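Local structure of excinuclease ABC, subunit A. (2VF7) at residues Pro11-Gln23 and Lys27-Val39. The protein binds DNA as a zinc-containing UvrA-family ABC ATPase and probably takes part in recognising damage for nucleotide excision repair. The protein carries 1 engineered substitution. Sequence-based numbering, arbitrary orientation.
Sequences PDGGFVQVRGARQ and KDISVKVPRDALV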
# COMPACT_ATOMS: atom_id res chain seq x y z
N PRO A 11 -6.04 8.70 -32.90
CA PRO A 11 -4.81 9.06 -32.17
C PRO A 11 -3.90 10.04 -32.93
O PRO A 11 -3.74 9.93 -34.15
CB PRO A 11 -4.11 7.70 -31.98
CG PRO A 11 -4.61 6.84 -33.15
CD PRO A 11 -5.93 7.41 -33.62
N ASP A 12 -3.32 10.99 -32.20
CA ASP A 12 -2.31 11.89 -32.75
C ASP A 12 -0.90 11.26 -32.59
O ASP A 12 -0.16 11.57 -31.64
CB ASP A 12 -2.40 13.28 -32.11
CG ASP A 12 -2.00 14.41 -33.06
OD1 ASP A 12 -2.76 15.39 -33.17
OD2 ASP A 12 -0.93 14.31 -33.72
N GLY A 13 -0.56 10.37 -33.53
CA GLY A 13 0.65 9.55 -33.45
C GLY A 13 0.60 8.62 -32.26
O GLY A 13 -0.35 8.64 -31.46
N GLY A 14 1.61 7.77 -32.12
CA GLY A 14 1.78 7.03 -30.89
C GLY A 14 2.73 7.77 -29.96
O GLY A 14 3.65 7.17 -29.43
N PHE A 15 2.50 9.07 -29.76
CA PHE A 15 3.39 9.90 -28.96
C PHE A 15 2.87 10.26 -27.58
O PHE A 15 1.67 10.53 -27.40
CB PHE A 15 3.72 11.20 -29.71
CG PHE A 15 4.65 11.00 -30.86
CD1 PHE A 15 4.15 10.88 -32.14
CD2 PHE A 15 6.03 10.94 -30.67
CE1 PHE A 15 5.00 10.69 -33.21
CE2 PHE A 15 6.88 10.73 -31.72
CZ PHE A 15 6.37 10.62 -33.01
N VAL A 16 3.79 10.25 -26.62
CA VAL A 16 3.58 10.84 -25.29
C VAL A 16 3.91 12.33 -25.47
O VAL A 16 4.89 12.68 -26.11
CB VAL A 16 4.51 10.19 -24.22
CG1 VAL A 16 4.23 10.73 -22.82
CG2 VAL A 16 4.43 8.62 -24.25
N GLN A 17 3.05 13.21 -24.96
CA GLN A 17 3.27 14.64 -25.13
C GLN A 17 3.42 15.30 -23.77
O GLN A 17 2.56 15.16 -22.90
CB GLN A 17 2.15 15.28 -25.95
CG GLN A 17 2.36 16.78 -26.25
CD GLN A 17 3.63 17.07 -27.08
OE1 GLN A 17 3.76 16.58 -28.21
NE2 GLN A 17 4.55 17.88 -26.53
N VAL A 18 4.53 16.02 -23.60
CA VAL A 18 4.90 16.64 -22.34
C VAL A 18 4.98 18.15 -22.52
O VAL A 18 5.61 18.65 -23.47
CB VAL A 18 6.27 16.11 -21.86
CG1 VAL A 18 6.85 16.96 -20.71
CG2 VAL A 18 6.17 14.63 -21.47
N ARG A 19 4.33 18.86 -21.61
CA ARG A 19 4.27 20.31 -21.66
C ARG A 19 4.51 20.94 -20.29
O ARG A 19 3.94 20.51 -19.29
CB ARG A 19 2.90 20.72 -22.17
CG ARG A 19 2.75 22.20 -22.37
CD ARG A 19 1.44 22.49 -23.09
NE ARG A 19 0.24 22.25 -22.28
CZ ARG A 19 -0.17 23.07 -21.31
NH1 ARG A 19 0.54 24.15 -21.00
NH2 ARG A 19 -1.28 22.79 -20.63
N GLY A 20 5.36 21.98 -20.26
CA GLY A 20 5.57 22.76 -19.04
C GLY A 20 6.33 22.05 -17.93
O GLY A 20 6.07 22.28 -16.76
N ALA A 21 7.27 21.20 -18.30
CA ALA A 21 8.05 20.45 -17.31
C ALA A 21 9.16 21.33 -16.75
O ALA A 21 10.06 21.74 -17.48
CB ALA A 21 8.63 19.16 -17.96
N ARG A 22 9.07 21.65 -15.46
CA ARG A 22 10.14 22.41 -14.83
C ARG A 22 10.70 21.79 -13.52
O ARG A 22 11.08 22.49 -12.59
CB ARG A 22 9.76 23.90 -14.70
CG ARG A 22 8.60 24.17 -13.79
CD ARG A 22 7.74 25.36 -14.18
NE ARG A 22 6.40 25.04 -13.71
CZ ARG A 22 5.35 24.84 -14.50
NH1 ARG A 22 5.45 25.02 -15.81
NH2 ARG A 22 4.19 24.49 -13.97
N GLN A 23 10.80 20.46 -13.49
CA GLN A 23 11.35 19.72 -12.36
C GLN A 23 12.82 19.98 -12.25
O GLN A 23 13.54 19.85 -13.21
CB GLN A 23 11.10 18.22 -12.55
CG GLN A 23 11.43 17.36 -11.34
CD GLN A 23 10.41 17.53 -10.26
OE1 GLN A 23 9.31 18.04 -10.50
NE2 GLN A 23 10.76 17.12 -9.04
N LYS A 27 13.76 23.64 -17.89
CA LYS A 27 13.41 25.02 -18.17
C LYS A 27 12.00 25.17 -18.69
O LYS A 27 11.78 25.82 -19.71
CB LYS A 27 14.38 25.62 -19.21
CG LYS A 27 15.86 25.58 -18.85
CD LYS A 27 16.22 26.61 -17.83
CE LYS A 27 17.63 26.40 -17.31
NZ LYS A 27 18.05 27.58 -16.50
N ASP A 28 11.02 24.56 -18.03
CA ASP A 28 9.63 24.71 -18.49
C ASP A 28 9.57 24.23 -19.94
O ASP A 28 9.23 25.00 -20.84
CB ASP A 28 9.22 26.19 -18.41
CG ASP A 28 7.72 26.39 -18.30
OD1 ASP A 28 7.26 27.50 -18.65
OD2 ASP A 28 7.00 25.47 -17.86
N ILE A 29 9.95 22.97 -20.16
CA ILE A 29 10.13 22.41 -21.51
C ILE A 29 8.88 21.70 -22.07
O ILE A 29 7.98 21.30 -21.31
CB ILE A 29 11.38 21.42 -21.60
CG1 ILE A 29 11.12 20.11 -20.84
CG2 ILE A 29 12.65 22.06 -21.09
CD1 ILE A 29 10.48 19.01 -21.68
N SER A 30 8.85 21.57 -23.40
CA SER A 30 7.88 20.72 -24.09
C SER A 30 8.66 19.69 -24.90
O SER A 30 9.60 20.04 -25.60
CB SER A 30 7.02 21.54 -25.05
OG SER A 30 6.22 22.45 -24.34
N VAL A 31 8.27 18.43 -24.79
CA VAL A 31 8.86 17.39 -25.60
C VAL A 31 7.82 16.32 -25.92
O VAL A 31 6.86 16.16 -25.18
CB VAL A 31 10.14 16.77 -24.93
CG1 VAL A 31 9.80 15.92 -23.74
CG2 VAL A 31 10.93 15.96 -25.92
N LYS A 32 7.99 15.63 -27.03
CA LYS A 32 7.18 14.46 -27.37
C LYS A 32 8.09 13.25 -27.60
O LYS A 32 9.20 13.39 -28.12
CB LYS A 32 6.31 14.72 -28.60
CG LYS A 32 7.02 14.48 -29.92
CD LYS A 32 6.19 14.92 -31.14
CE LYS A 32 6.96 14.63 -32.45
NZ LYS A 32 6.09 14.68 -33.65
N VAL A 33 7.61 12.07 -27.21
CA VAL A 33 8.36 10.82 -27.39
C VAL A 33 7.44 9.66 -27.78
O VAL A 33 6.36 9.50 -27.19
CB VAL A 33 9.24 10.44 -26.13
CG1 VAL A 33 10.16 11.54 -25.77
CG2 VAL A 33 8.38 10.12 -24.94
N PRO A 34 7.86 8.85 -28.76
CA PRO A 34 7.03 7.73 -29.21
C PRO A 34 6.85 6.67 -28.13
O PRO A 34 7.75 6.43 -27.32
CB PRO A 34 7.79 7.19 -30.42
CG PRO A 34 9.17 7.62 -30.25
CD PRO A 34 9.13 8.91 -29.50
N ARG A 35 5.68 6.06 -28.10
CA ARG A 35 5.47 4.92 -27.23
C ARG A 35 5.72 3.71 -28.13
O ARG A 35 5.78 3.88 -29.36
CB ARG A 35 4.09 4.96 -26.53
CG ARG A 35 2.94 4.27 -27.24
CD ARG A 35 1.62 4.28 -26.40
NE ARG A 35 1.28 5.63 -25.97
CZ ARG A 35 0.66 6.53 -26.73
NH1 ARG A 35 0.28 6.22 -27.96
NH2 ARG A 35 0.42 7.74 -26.26
N ASP A 36 5.95 2.54 -27.54
CA ASP A 36 6.28 1.29 -28.28
C ASP A 36 7.62 1.35 -29.01
O ASP A 36 7.81 0.74 -30.06
CB ASP A 36 5.15 0.87 -29.25
CG ASP A 36 3.77 0.79 -28.57
OD1 ASP A 36 3.58 -0.04 -27.66
OD2 ASP A 36 2.87 1.56 -28.95
N ALA A 37 8.56 2.07 -28.41
CA ALA A 37 9.88 2.23 -29.00
C ALA A 37 10.94 2.27 -27.91
O ALA A 37 10.61 2.49 -26.74
CB ALA A 37 9.91 3.49 -29.87
N LEU A 38 12.20 2.01 -28.30
CA LEU A 38 13.36 2.25 -27.47
C LEU A 38 13.76 3.73 -27.53
O LEU A 38 14.36 4.15 -28.52
CB LEU A 38 14.54 1.37 -27.91
CG LEU A 38 15.91 1.58 -27.24
CD1 LEU A 38 15.86 1.26 -25.72
CD2 LEU A 38 17.01 0.80 -27.93
N VAL A 39 13.43 4.48 -26.48
CA VAL A 39 13.76 5.90 -26.39
C VAL A 39 14.91 6.08 -25.41
O VAL A 39 14.82 5.64 -24.26
CB VAL A 39 12.55 6.78 -25.93
CG1 VAL A 39 12.91 8.26 -25.99
CG2 VAL A 39 11.34 6.55 -26.80
O HOH W 1 4.50 5.55 -31.38
O HOH W 2 6.33 23.75 -21.97
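Two donors grip G14 O: R35 N, at 2.7 Å from it and almost in line with the carbonyl bond, and a water that also binds R35 O. From this end the strands 15-19 and 29-34 run antiparallel, at 164°, through paired backbone bonds of V16 with V33 and V18 with V31. On one face K32 stretches fully beyond CG across F15, its CE 4.1 Å from the ring centroid and NZ at 4.3 Å, joining CH-pi and cation-pi contact over the same face. P34 CD meets F15 CE2 at 3.6 Å. F15 CG lies beside its backbone N (chi1 -72°), which lets the ring reach the second strand. On the other face V16 CB packs on V33 CG2 and A21 CB on I29 CG1, while L57 of helix 49-69 covers V16 and V18. Beyond R19 a G1 bulge sets G20 and A21 both against I29, with G20 at positive phi. A salt bridge joins R22 NH1 to D28 OD2 (2.6 Å); the oxygen lies in the guanidinium plane, whereas NH1 comes from above the carboxylate plane. R22 NE and NH2 form further salt bridges with D84 and D86. The whole is a bulged beta hairpin, its loop carrying the ADP-binding H24, as in the antiparallel subdomain of ABC ATPases.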